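Local coordinates for protein ribosomal RNA methyltransferase, putative (Plasmodium falciparum, PDB 2PLW) that binds S-adenosylmethionine and probably methylates ribosomal RNA, likely at a uridine 2'-hydroxyl, as a class I-like methyltransferase of the RlmE family, at residues L27-Y32 with D108-D113; N49-I54 with P63-I68; E131-I136 with Y150-Y155; M170-H175 with C193-G198. All blocks are in the same frame, centred on the assembly; numbering follows the deposited sequence.

Interaction 1 (L27-Y32 with D108-D113); sequences LDIGCY and DIILSD. With SAM (S-adenosylmethionine), chain C.
Ile29 lays its CD1 against CG2 of Ile110, 3.8 Å away, on the face of the sheet that the two share with Leu27 and Ser112. The strands belong to the Rossmann-like core of a class I methyltransferase and run parallel, 16° apart, with Leu27 beside Ile110 and Ile29 beside Ser112. With CG1 anti to the carbonyl carbon (chi1 -59°), Ile29 brings that branch to 3.5 Å from Leu111 O, while its CB meets CB of Ser112. Ile136 and Phe139 of helix 122-143 cover this face; Asp28 and Leu111 face the other way, toward Trp36 of helix 35-43. A ladder of backbone hydrogen bonds joins the edges, from Leu27 N to Ile109 O, Leu111 N to Leu27 O and Ile29 N to Leu111 O. The last rung, from Asp113 N to Ile29 O, is longer at 3.1 Å and more bent. Beyond it both strands end at the S-adenosylmethionine site. Gly30 has positive phi and bears no CB where one would clash with the ribose O4', and its O lies 3.0 Å from the ligand CG. Asp113 divides its carboxylate: OD1 pairs with Lys153 and Tyr190, and OD2 accepts a 2.8 Å hydrogen bond from the ligand amino N.

Interaction 2 (N49-I54 with P63-I68); sequences NKIIGI and PNVYFI
Ile68 lies side by side with both Ile52 and Ile54, its CD1 reaching CG2 of Ile52 and its CB meeting CG1 of Ile54, each at 3.9 Å. Tyr66 shares this face. Its CG is anti to the carbonyl carbon (chi1 -61°), and the ring brings CD2 to 3.4 Å from Ile51 O, which sits at the ring edge, while CE2 meets CG of Lys50. The backbones are tied by hydrogen bonds from Tyr66 N to Ile51 O, Gly53 N to Tyr66 O and Ile68 N to Gly53 O. These parallel strands, 23° apart, form one end of the Rossmann-like sheet, in which 66-69 is an outermost strand. On the other face Gly53 has no side chain, and CD1 of Phe67 comes to 3.4 Å from Gly53 O; CG2 atoms of Ile51 and Val65 face each other nearby. Two waters extend the pairing. One accepts from Ile51 N and donates to Asn64 O; the other accepts from Lys50 NZ and is hydrogen-bonded to Tyr66 OH at 2.6 Å, in the plane of the ring. Farther out, Leu98 and Ile101 of helix 93-102 pack on Ile68, whereas Cys37 and Leu41 of helix 35-43 back Val65.

Interaction 3 (E131-I136 with Y150-Y155); sequences ELTLSI and YIVKMY
Thr133 has the largest share of the buried surface, and its CB points at the strand. OG1, anti to the carbonyl carbon at chi1 -64°, stands 3.4 Å from CB of Met154, the two side chains crossing at about a right angle, while CG2 lies 4.3 Å from CG2 of Val152. Ile136, three residues on, meets Tyr150: its CG2 sits at the edge of the ring, 3.5 Å from OH and 4.1 Å from CE1. Here too the side chains cross at about a right angle. The helix and strand are nearly antiparallel, at 164°, with axes 8.7 Å apart, as in the layered packing of a Rossmann-like fold, where helix 122-143 covers one face of the central sheet. No hydrogen bond spans the two segments. Thr133 OG1 bonds within its own helix, to Ser129 O, whereas Tyr150 OH crosses from the strand to Thr137 OG1. Lys153, the predicted proton acceptor, contributes little to this contact; its side chain leads away from the helix to a salt bridge with Asp113. Between 131-136 and 150-155 the contact is therefore one of van der Waals packing, and the buried hydroxyls of Thr133 and Tyr150 find their hydrogen-bond partners just beyond it.

Interaction 4 (M170-H175 with C193-G198); sequences MFQLVH and CKNFLG
Phe171 inserts its ring between Cys193 and Phe196. From its CB, 3.6 Å from Lys194 O, the side chain leads to CG, which lies 3.5 Å from CB of Cys193. That methylene stands over the ring centre in a CH-pi contact only 7° off the normal, with SG farther out over the same face. CD1 meets the backbone N and CA of Phe196, and CE1 its CB; over the opposite face, toward the rim, lies CD1 of Phe196, 3.8 Å from CZ at the tip. The pair is an edge-to-face stack, Phe196 giving the edge, with planes at 67° and centroids 5.3 Å apart. The segments belong to the antiparallel hairpin of strands 171-176 and 188-196 at one end of the sheet. A classic beta bulge interrupts them where Gln172 and Leu173 both face Lys194: Leu173 and Lys194 exchange two backbone hydrogen bonds, while Gln172 N donates to Asn195 O. Asn195 ND2 donates to Gln172 OE1 at 2.8 Å, nearly straight, with the amide planes 76° apart. Beyond the bulge Leu197 N bonds to Met170 O. The hairpin thus combines dispersion and weakly polar contacts on a buried ring with amide hydrogen bonding at its solvent-facing corner.

In the fold
All four contacts involve one seven-stranded sheet, interaction 3 through a helix laid on it. Interaction 1 lies at its middle, about 3 Å from the centre of the chain, and is joined to interaction 2 through Asp28 N and Ile52 O, 2.8 Å apart, and to interaction 3 through Ser112 N and Ile151 O, 2.7 Å apart. Interaction 4 continues the row from interaction 3, with Tyr150 CB 3.4 Å from Phe171 CZ. The outer contacts, 2 and 4, have centres about 24 Å apart. The cofactor meets interaction 1 and also touches Leu132 of interaction 3; the salt bridge between Asp113 OD1 and Lys153 NZ, 2.9 Å, links that pocket to the predicted catalytic lysine. Interaction 4 stands farther off, the side chain of Cys193 being about 11 Å from that of Lys153.

Interaction 1 (L27-Y32 with D108-D113)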
# COMPACT_ATOMS: atom_id res chain seq x y z
N LEU A 27 4.34 1.43 5.63
CA LEU A 27 4.65 0.31 4.74
C LEU A 27 4.27 0.66 3.31
O LEU A 27 3.17 1.11 3.04
CB LEU A 27 3.87 -0.93 5.17
CG LEU A 27 3.99 -2.16 4.26
CD1 LEU A 27 5.41 -2.66 4.19
CD2 LEU A 27 3.07 -3.27 4.75
N ASP A 28 5.19 0.38 2.39
CA ASP A 28 5.06 0.73 0.99
C ASP A 28 5.08 -0.57 0.22
O ASP A 28 6.14 -1.20 0.11
CB ASP A 28 6.25 1.61 0.61
CG ASP A 28 6.26 1.98 -0.86
OD1 ASP A 28 5.19 2.05 -1.48
OD2 ASP A 28 7.38 2.18 -1.40
N ILE A 29 3.91 -1.01 -0.24
CA ILE A 29 3.79 -2.29 -0.92
C ILE A 29 3.96 -2.08 -2.42
O ILE A 29 3.44 -1.10 -2.97
CB ILE A 29 2.42 -2.94 -0.64
CG1 ILE A 29 2.25 -3.16 0.87
CG2 ILE A 29 2.30 -4.29 -1.44
CD1 ILE A 29 0.91 -3.76 1.24
N GLY A 30 4.71 -2.98 -3.05
CA GLY A 30 5.08 -2.82 -4.46
C GLY A 30 6.11 -1.70 -4.58
O GLY A 30 5.93 -0.80 -5.38
N CYS A 31 7.17 -1.75 -3.78
CA CYS A 31 8.04 -0.58 -3.61
C CYS A 31 9.10 -0.42 -4.70
O CYS A 31 9.72 0.65 -4.78
CB CYS A 31 8.76 -0.58 -2.24
SG CYS A 31 9.78 -2.02 -1.95
N TYR A 32 9.34 -1.47 -5.50
CA TYR A 32 10.44 -1.43 -6.50
C TYR A 32 10.14 -0.41 -7.60
O TYR A 32 9.03 -0.40 -8.13
CB TYR A 32 10.64 -2.80 -7.14
CG TYR A 32 11.77 -2.81 -8.15
CD1 TYR A 32 13.01 -3.27 -7.80
CD2 TYR A 32 11.56 -2.33 -9.45
CE1 TYR A 32 14.07 -3.25 -8.71
CE2 TYR A 32 12.60 -2.30 -10.37
CZ TYR A 32 13.84 -2.76 -10.00
OH TYR A 32 14.88 -2.75 -10.90
N ASP A 108 0.94 2.15 10.84
CA ASP A 108 0.04 3.28 10.76
C ASP A 108 -0.45 3.68 9.37
O ASP A 108 -1.57 4.20 9.22
CB ASP A 108 0.68 4.49 11.42
CG ASP A 108 1.05 4.21 12.85
OD1 ASP A 108 0.12 4.10 13.66
OD2 ASP A 108 2.25 4.03 13.15
N ILE A 109 0.40 3.48 8.37
CA ILE A 109 0.11 3.87 7.01
C ILE A 109 0.55 2.74 6.11
O ILE A 109 1.72 2.33 6.13
CB ILE A 109 0.84 5.17 6.60
CG1 ILE A 109 0.52 6.30 7.58
CG2 ILE A 109 0.48 5.54 5.18
CD1 ILE A 109 1.50 7.51 7.48
N ILE A 110 -0.41 2.19 5.38
CA ILE A 110 -0.09 1.14 4.43
C ILE A 110 -0.46 1.64 3.04
O ILE A 110 -1.61 1.96 2.78
CB ILE A 110 -0.80 -0.18 4.78
CG1 ILE A 110 -0.28 -0.73 6.11
CG2 ILE A 110 -0.57 -1.23 3.67
CD1 ILE A 110 -1.09 -1.98 6.59
N LEU A 111 0.55 1.70 2.19
CA LEU A 111 0.41 2.18 0.82
C LEU A 111 0.68 1.03 -0.14
O LEU A 111 1.58 0.21 0.09
CB LEU A 111 1.42 3.30 0.53
CG LEU A 111 1.50 4.45 1.54
CD1 LEU A 111 2.67 5.40 1.28
CD2 LEU A 111 0.19 5.25 1.57
N SER A 112 -0.08 0.97 -1.22
CA SER A 112 0.22 0.03 -2.28
C SER A 112 0.15 0.68 -3.65
O SER A 112 -0.90 1.19 -4.06
CB SER A 112 -0.71 -1.18 -2.23
OG SER A 112 -0.53 -1.95 -3.39
N ASP A 113 1.28 0.65 -4.33
CA ASP A 113 1.37 1.01 -5.74
C ASP A 113 1.55 -0.25 -6.59
O ASP A 113 1.97 -0.17 -7.75
CB ASP A 113 2.56 1.97 -5.95
CG ASP A 113 2.50 2.70 -7.29
OD1 ASP A 113 1.37 3.04 -7.73
OD2 ASP A 113 3.59 2.94 -7.88
N SAM C . 5.82 2.80 -6.23
CA SAM C . 7.07 2.25 -6.85
C SAM C . 8.17 3.31 -6.91
O SAM C . 7.88 4.49 -6.76
OXT SAM C . 9.37 3.02 -7.08
CB SAM C . 6.74 1.72 -8.26
CG SAM C . 5.91 0.45 -8.11
SD SAM C . 5.77 -0.55 -9.60
CE SAM C . 4.70 0.54 -10.55
C5' SAM C . 4.62 -1.86 -9.09
C4' SAM C . 5.34 -2.93 -8.27
O4' SAM C . 4.35 -3.79 -7.70
C3' SAM C . 6.30 -3.84 -9.07
O3' SAM C . 7.64 -3.63 -8.69
C2' SAM C . 5.84 -5.27 -8.72
O2' SAM C . 6.87 -6.23 -8.50
C1' SAM C . 5.02 -5.03 -7.47
N9 SAM C . 4.03 -6.06 -7.15
C8 SAM C . 3.01 -6.57 -7.93
N7 SAM C . 2.32 -7.48 -7.21
C5 SAM C . 2.89 -7.55 -5.98
C6 SAM C . 2.60 -8.29 -4.83
N6 SAM C . 1.59 -9.15 -4.81
N1 SAM C . 3.36 -8.13 -3.70
C2 SAM C . 4.42 -7.25 -3.67
N3 SAM C . 4.70 -6.50 -4.79
C4 SAM C . 3.96 -6.66 -5.92

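Interaction 2 (N49-I54 with P63-I68)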
# COMPACT_ATOMS: atom_id res chain seq x y z
N ASN A 49 10.34 7.89 12.29
CA ASN A 49 9.43 6.99 11.57
C ASN A 49 10.12 5.66 11.38
O ASN A 49 11.32 5.58 11.56
CB ASN A 49 9.11 7.56 10.17
CG ASN A 49 8.28 8.84 10.21
OD1 ASN A 49 8.84 9.94 10.14
ND2 ASN A 49 6.94 8.71 10.29
N LYS A 50 9.36 4.62 11.03
CA LYS A 50 9.92 3.41 10.43
C LYS A 50 9.30 3.32 9.05
O LYS A 50 8.08 3.40 8.91
CB LYS A 50 9.52 2.16 11.20
CG LYS A 50 10.42 1.78 12.32
CD LYS A 50 9.89 0.54 13.05
CE LYS A 50 10.90 0.06 14.10
NZ LYS A 50 11.43 1.12 15.01
N ILE A 51 10.15 3.19 8.04
CA ILE A 51 9.71 3.06 6.65
C ILE A 51 10.07 1.65 6.17
O ILE A 51 11.23 1.26 6.21
CB ILE A 51 10.34 4.15 5.77
CG1 ILE A 51 10.03 5.53 6.35
CG2 ILE A 51 9.81 4.07 4.35
CD1 ILE A 51 11.01 6.58 5.89
N ILE A 52 9.06 0.89 5.73
CA ILE A 52 9.25 -0.49 5.26
C ILE A 52 8.73 -0.60 3.82
O ILE A 52 7.66 -0.11 3.50
CB ILE A 52 8.50 -1.52 6.17
CG1 ILE A 52 8.85 -1.32 7.65
CG2 ILE A 52 8.82 -2.96 5.71
CD1 ILE A 52 7.81 -1.85 8.59
N GLY A 53 9.51 -1.26 2.98
CA GLY A 53 9.12 -1.50 1.58
C GLY A 53 8.99 -2.98 1.35
O GLY A 53 9.85 -3.75 1.80
N ILE A 54 7.97 -3.37 0.59
CA ILE A 54 7.82 -4.78 0.22
C ILE A 54 7.68 -4.85 -1.28
O ILE A 54 6.88 -4.11 -1.84
CB ILE A 54 6.59 -5.43 0.88
CG1 ILE A 54 6.84 -5.64 2.38
CG2 ILE A 54 6.37 -6.87 0.26
CD1 ILE A 54 5.62 -6.17 3.13
N PRO A 63 19.25 3.89 2.35
CA PRO A 63 19.56 4.08 3.76
C PRO A 63 18.30 4.45 4.56
O PRO A 63 17.48 5.26 4.10
CB PRO A 63 20.56 5.25 3.76
CG PRO A 63 21.22 5.21 2.39
CD PRO A 63 20.11 4.70 1.46
N ASN A 64 18.16 3.82 5.72
CA ASN A 64 17.06 4.06 6.66
C ASN A 64 15.69 3.59 6.20
O ASN A 64 14.66 4.06 6.68
CB ASN A 64 17.03 5.54 7.07
CG ASN A 64 18.38 6.00 7.63
OD1 ASN A 64 18.94 7.00 7.16
ND2 ASN A 64 18.92 5.25 8.59
N VAL A 65 15.69 2.65 5.25
CA VAL A 65 14.48 1.97 4.83
C VAL A 65 14.68 0.48 5.00
O VAL A 65 15.74 -0.06 4.59
CB VAL A 65 14.17 2.28 3.36
CG1 VAL A 65 12.93 1.45 2.88
CG2 VAL A 65 13.94 3.82 3.19
N TYR A 66 13.69 -0.20 5.57
CA TYR A 66 13.73 -1.66 5.71
C TYR A 66 13.10 -2.22 4.46
O TYR A 66 12.00 -1.80 4.09
CB TYR A 66 12.92 -2.13 6.90
CG TYR A 66 13.36 -1.61 8.24
CD1 TYR A 66 14.28 -2.30 9.01
CD2 TYR A 66 12.82 -0.43 8.76
CE1 TYR A 66 14.67 -1.83 10.26
CE2 TYR A 66 13.23 0.06 10.01
CZ TYR A 66 14.15 -0.66 10.75
OH TYR A 66 14.57 -0.20 11.99
N PHE A 67 13.76 -3.16 3.80
CA PHE A 67 13.15 -3.79 2.65
C PHE A 67 12.85 -5.26 2.96
O PHE A 67 13.62 -5.94 3.66
CB PHE A 67 14.04 -3.67 1.41
CG PHE A 67 13.54 -4.48 0.24
CD1 PHE A 67 12.40 -4.09 -0.44
CD2 PHE A 67 14.22 -5.61 -0.18
CE1 PHE A 67 11.94 -4.83 -1.52
CE2 PHE A 67 13.77 -6.37 -1.26
CZ PHE A 67 12.62 -5.99 -1.92
N ILE A 68 11.72 -5.74 2.43
CA ILE A 68 11.34 -7.14 2.56
C ILE A 68 10.98 -7.64 1.18
O ILE A 68 10.06 -7.13 0.55
CB ILE A 68 10.15 -7.34 3.54
CG1 ILE A 68 10.57 -6.95 4.97
CG2 ILE A 68 9.61 -8.78 3.43
CD1 ILE A 68 9.39 -6.85 5.97
O HOH W 1 13.64 1.97 13.08
O HOH W 2 12.88 3.41 8.68

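Interaction 3 (E131-I136 with Y150-Y155)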
# COMPACT_ATOMS: atom_id res chain seq x y z
N GLU A 131 -8.45 -9.02 -7.73
CA GLU A 131 -7.92 -10.14 -6.97
C GLU A 131 -6.70 -9.69 -6.16
O GLU A 131 -6.61 -9.99 -4.97
CB GLU A 131 -7.55 -11.33 -7.87
CG GLU A 131 -6.95 -12.49 -7.06
CD GLU A 131 -6.58 -13.73 -7.89
OE1 GLU A 131 -5.98 -13.57 -8.98
OE2 GLU A 131 -6.87 -14.86 -7.41
N LEU A 132 -5.81 -8.93 -6.79
CA LEU A 132 -4.62 -8.41 -6.13
C LEU A 132 -5.04 -7.45 -5.02
O LEU A 132 -4.48 -7.48 -3.92
CB LEU A 132 -3.70 -7.71 -7.13
CG LEU A 132 -2.45 -7.05 -6.51
CD1 LEU A 132 -1.65 -8.06 -5.68
CD2 LEU A 132 -1.60 -6.47 -7.61
N THR A 133 -6.01 -6.59 -5.32
CA THR A 133 -6.49 -5.62 -4.34
C THR A 133 -7.07 -6.33 -3.10
O THR A 133 -6.85 -5.92 -1.97
CB THR A 133 -7.52 -4.68 -4.98
OG1 THR A 133 -6.85 -3.93 -6.01
CG2 THR A 133 -8.06 -3.71 -3.94
N LEU A 134 -7.81 -7.40 -3.34
CA LEU A 134 -8.36 -8.19 -2.25
C LEU A 134 -7.23 -8.83 -1.43
O LEU A 134 -7.31 -8.81 -0.22
CB LEU A 134 -9.36 -9.23 -2.77
CG LEU A 134 -10.69 -8.62 -3.22
CD1 LEU A 134 -11.52 -9.65 -4.00
CD2 LEU A 134 -11.47 -8.10 -2.00
N SER A 135 -6.19 -9.37 -2.08
CA SER A 135 -5.05 -9.99 -1.38
C SER A 135 -4.35 -8.98 -0.50
O SER A 135 -4.08 -9.25 0.68
CB SER A 135 -4.04 -10.63 -2.36
OG SER A 135 -4.64 -11.75 -2.99
N ILE A 136 -4.09 -7.80 -1.06
CA ILE A 136 -3.40 -6.75 -0.32
C ILE A 136 -4.29 -6.27 0.82
O ILE A 136 -3.81 -6.06 1.93
CB ILE A 136 -2.99 -5.58 -1.23
CG1 ILE A 136 -1.90 -6.03 -2.21
CG2 ILE A 136 -2.42 -4.44 -0.38
CD1 ILE A 136 -1.72 -5.07 -3.38
N TYR A 150 -4.88 3.65 4.68
CA TYR A 150 -4.57 2.62 3.70
C TYR A 150 -4.89 3.19 2.35
O TYR A 150 -6.02 3.65 2.14
CB TYR A 150 -5.47 1.42 3.97
CG TYR A 150 -5.47 0.34 2.90
CD1 TYR A 150 -4.26 -0.18 2.41
CD2 TYR A 150 -6.66 -0.25 2.49
CE1 TYR A 150 -4.24 -1.24 1.46
CE2 TYR A 150 -6.66 -1.31 1.55
CZ TYR A 150 -5.45 -1.79 1.05
OH TYR A 150 -5.43 -2.82 0.12
N ILE A 151 -3.91 3.17 1.45
CA ILE A 151 -4.11 3.63 0.06
C ILE A 151 -3.68 2.54 -0.90
O ILE A 151 -2.59 2.00 -0.81
CB ILE A 151 -3.35 4.95 -0.21
CG1 ILE A 151 -3.79 5.98 0.81
CG2 ILE A 151 -3.67 5.40 -1.64
CD1 ILE A 151 -3.11 7.33 0.65
N VAL A 152 -4.58 2.15 -1.80
CA VAL A 152 -4.26 1.03 -2.68
C VAL A 152 -4.67 1.35 -4.11
O VAL A 152 -5.77 1.85 -4.37
CB VAL A 152 -4.92 -0.29 -2.18
CG1 VAL A 152 -6.45 -0.15 -2.05
CG2 VAL A 152 -4.53 -1.49 -3.06
N LYS A 153 -3.75 1.07 -5.03
CA LYS A 153 -4.04 1.26 -6.46
C LYS A 153 -4.82 0.09 -7.06
O LYS A 153 -4.64 -1.06 -6.66
CB LYS A 153 -2.73 1.49 -7.23
CG LYS A 153 -2.93 1.95 -8.68
CD LYS A 153 -1.59 2.26 -9.35
CE LYS A 153 -0.65 1.10 -9.51
NZ LYS A 153 0.67 1.56 -10.07
N MET A 154 -5.68 0.38 -8.03
CA MET A 154 -6.27 -0.70 -8.83
C MET A 154 -6.67 -0.16 -10.19
O MET A 154 -6.79 1.07 -10.36
CB MET A 154 -7.48 -1.31 -8.14
CG MET A 154 -8.72 -0.41 -8.13
SD MET A 154 -10.20 -1.26 -7.51
CE MET A 154 -10.26 -2.71 -8.58
N TYR A 155 -6.87 -1.08 -11.14
CA TYR A 155 -7.50 -0.70 -12.42
C TYR A 155 -8.97 -0.44 -12.19
O TYR A 155 -9.69 -1.32 -11.71
CB TYR A 155 -7.32 -1.77 -13.51
CG TYR A 155 -5.91 -1.84 -14.03
CD1 TYR A 155 -5.32 -0.74 -14.66
CD2 TYR A 155 -5.14 -3.00 -13.86
CE1 TYR A 155 -4.00 -0.80 -15.11
CE2 TYR A 155 -3.83 -3.06 -14.31
CZ TYR A 155 -3.27 -1.96 -14.94
OH TYR A 155 -1.97 -2.02 -15.39

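Interaction 4 (M170-H175 with C193-G198)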
# COMPACT_ATOMS: atom_id res chain seq x y z
N MET A 170 -14.66 -1.03 7.07
CA MET A 170 -13.61 -1.09 8.06
C MET A 170 -12.87 0.23 8.34
O MET A 170 -12.07 0.29 9.27
CB MET A 170 -12.66 -2.26 7.81
CG MET A 170 -11.87 -2.22 6.56
SD MET A 170 -11.27 -3.92 6.21
CE MET A 170 -12.20 -4.31 4.75
N PHE A 171 -13.15 1.24 7.53
CA PHE A 171 -12.58 2.58 7.70
C PHE A 171 -13.67 3.61 7.88
O PHE A 171 -14.76 3.50 7.30
CB PHE A 171 -11.75 2.98 6.47
CG PHE A 171 -10.48 2.22 6.33
CD1 PHE A 171 -9.29 2.71 6.87
CD2 PHE A 171 -10.47 0.98 5.66
CE1 PHE A 171 -8.12 2.01 6.74
CE2 PHE A 171 -9.29 0.26 5.52
CZ PHE A 171 -8.09 0.77 6.06
N GLN A 172 -13.36 4.67 8.61
CA GLN A 172 -14.32 5.74 8.75
C GLN A 172 -14.71 6.32 7.39
O GLN A 172 -15.90 6.53 7.15
CB GLN A 172 -13.78 6.83 9.64
CG GLN A 172 -14.82 7.92 9.90
CD GLN A 172 -14.19 9.13 10.49
OE1 GLN A 172 -13.05 9.07 10.92
NE2 GLN A 172 -14.90 10.27 10.46
N LEU A 173 -13.72 6.59 6.53
CA LEU A 173 -13.98 7.19 5.21
C LEU A 173 -13.15 6.53 4.13
O LEU A 173 -12.00 6.19 4.35
CB LEU A 173 -13.70 8.70 5.15
CG LEU A 173 -13.72 9.78 6.23
CD1 LEU A 173 -12.33 9.98 6.79
CD2 LEU A 173 -14.19 11.10 5.59
N VAL A 174 -13.73 6.42 2.94
CA VAL A 174 -13.02 5.89 1.78
C VAL A 174 -13.32 6.74 0.57
O VAL A 174 -14.49 6.98 0.25
CB VAL A 174 -13.41 4.42 1.48
CG1 VAL A 174 -12.62 3.91 0.28
CG2 VAL A 174 -13.14 3.52 2.70
N HIS A 175 -12.26 7.19 -0.10
CA HIS A 175 -12.35 8.10 -1.26
C HIS A 175 -11.76 7.42 -2.48
O HIS A 175 -10.77 6.70 -2.38
CB HIS A 175 -11.59 9.41 -1.00
CG HIS A 175 -11.92 10.05 0.32
ND1 HIS A 175 -11.27 9.73 1.49
CD2 HIS A 175 -12.83 11.00 0.64
CE1 HIS A 175 -11.77 10.45 2.48
NE2 HIS A 175 -12.72 11.23 1.99
N CYS A 193 -8.18 5.32 2.15
CA CYS A 193 -8.99 4.90 3.27
C CYS A 193 -8.42 5.49 4.54
O CYS A 193 -7.25 5.27 4.86
CB CYS A 193 -8.96 3.37 3.39
SG CYS A 193 -9.37 2.52 1.83
N LYS A 194 -9.26 6.22 5.26
CA LYS A 194 -8.86 6.93 6.45
C LYS A 194 -9.57 6.45 7.70
O LYS A 194 -10.79 6.26 7.72
CB LYS A 194 -9.09 8.43 6.23
CG LYS A 194 -8.45 8.96 4.94
CD LYS A 194 -6.97 9.36 5.10
CE LYS A 194 -6.80 10.74 5.75
NZ LYS A 194 -6.94 11.91 4.81
N ASN A 195 -8.76 6.26 8.74
CA ASN A 195 -9.18 5.96 10.09
C ASN A 195 -9.74 4.54 10.18
O ASN A 195 -10.94 4.32 10.28
CB ASN A 195 -10.11 7.07 10.65
CG ASN A 195 -10.37 6.93 12.14
OD1 ASN A 195 -9.60 6.30 12.85
ND2 ASN A 195 -11.46 7.54 12.61
N PHE A 196 -8.80 3.59 10.18
CA PHE A 196 -9.19 2.19 10.37
C PHE A 196 -9.91 2.01 11.69
O PHE A 196 -9.37 2.34 12.75
CB PHE A 196 -7.95 1.31 10.36
CG PHE A 196 -8.28 -0.19 10.46
CD1 PHE A 196 -8.90 -0.83 9.39
CD2 PHE A 196 -7.98 -0.92 11.61
CE1 PHE A 196 -9.20 -2.21 9.45
CE2 PHE A 196 -8.29 -2.28 11.70
CZ PHE A 196 -8.90 -2.93 10.61
N LEU A 197 -11.11 1.44 11.61
CA LEU A 197 -11.92 1.17 12.80
C LEU A 197 -12.12 -0.31 13.08
O LEU A 197 -12.74 -0.66 14.08
CB LEU A 197 -13.31 1.84 12.68
CG LEU A 197 -13.29 3.36 12.48
CD1 LEU A 197 -14.67 3.87 12.10
CD2 LEU A 197 -12.73 4.06 13.68
N GLY A 198 -11.64 -1.18 12.20
CA GLY A 198 -11.98 -2.62 12.28
C GLY A 198 -13.38 -2.86 11.75
O GLY A 198 -14.08 -1.92 11.34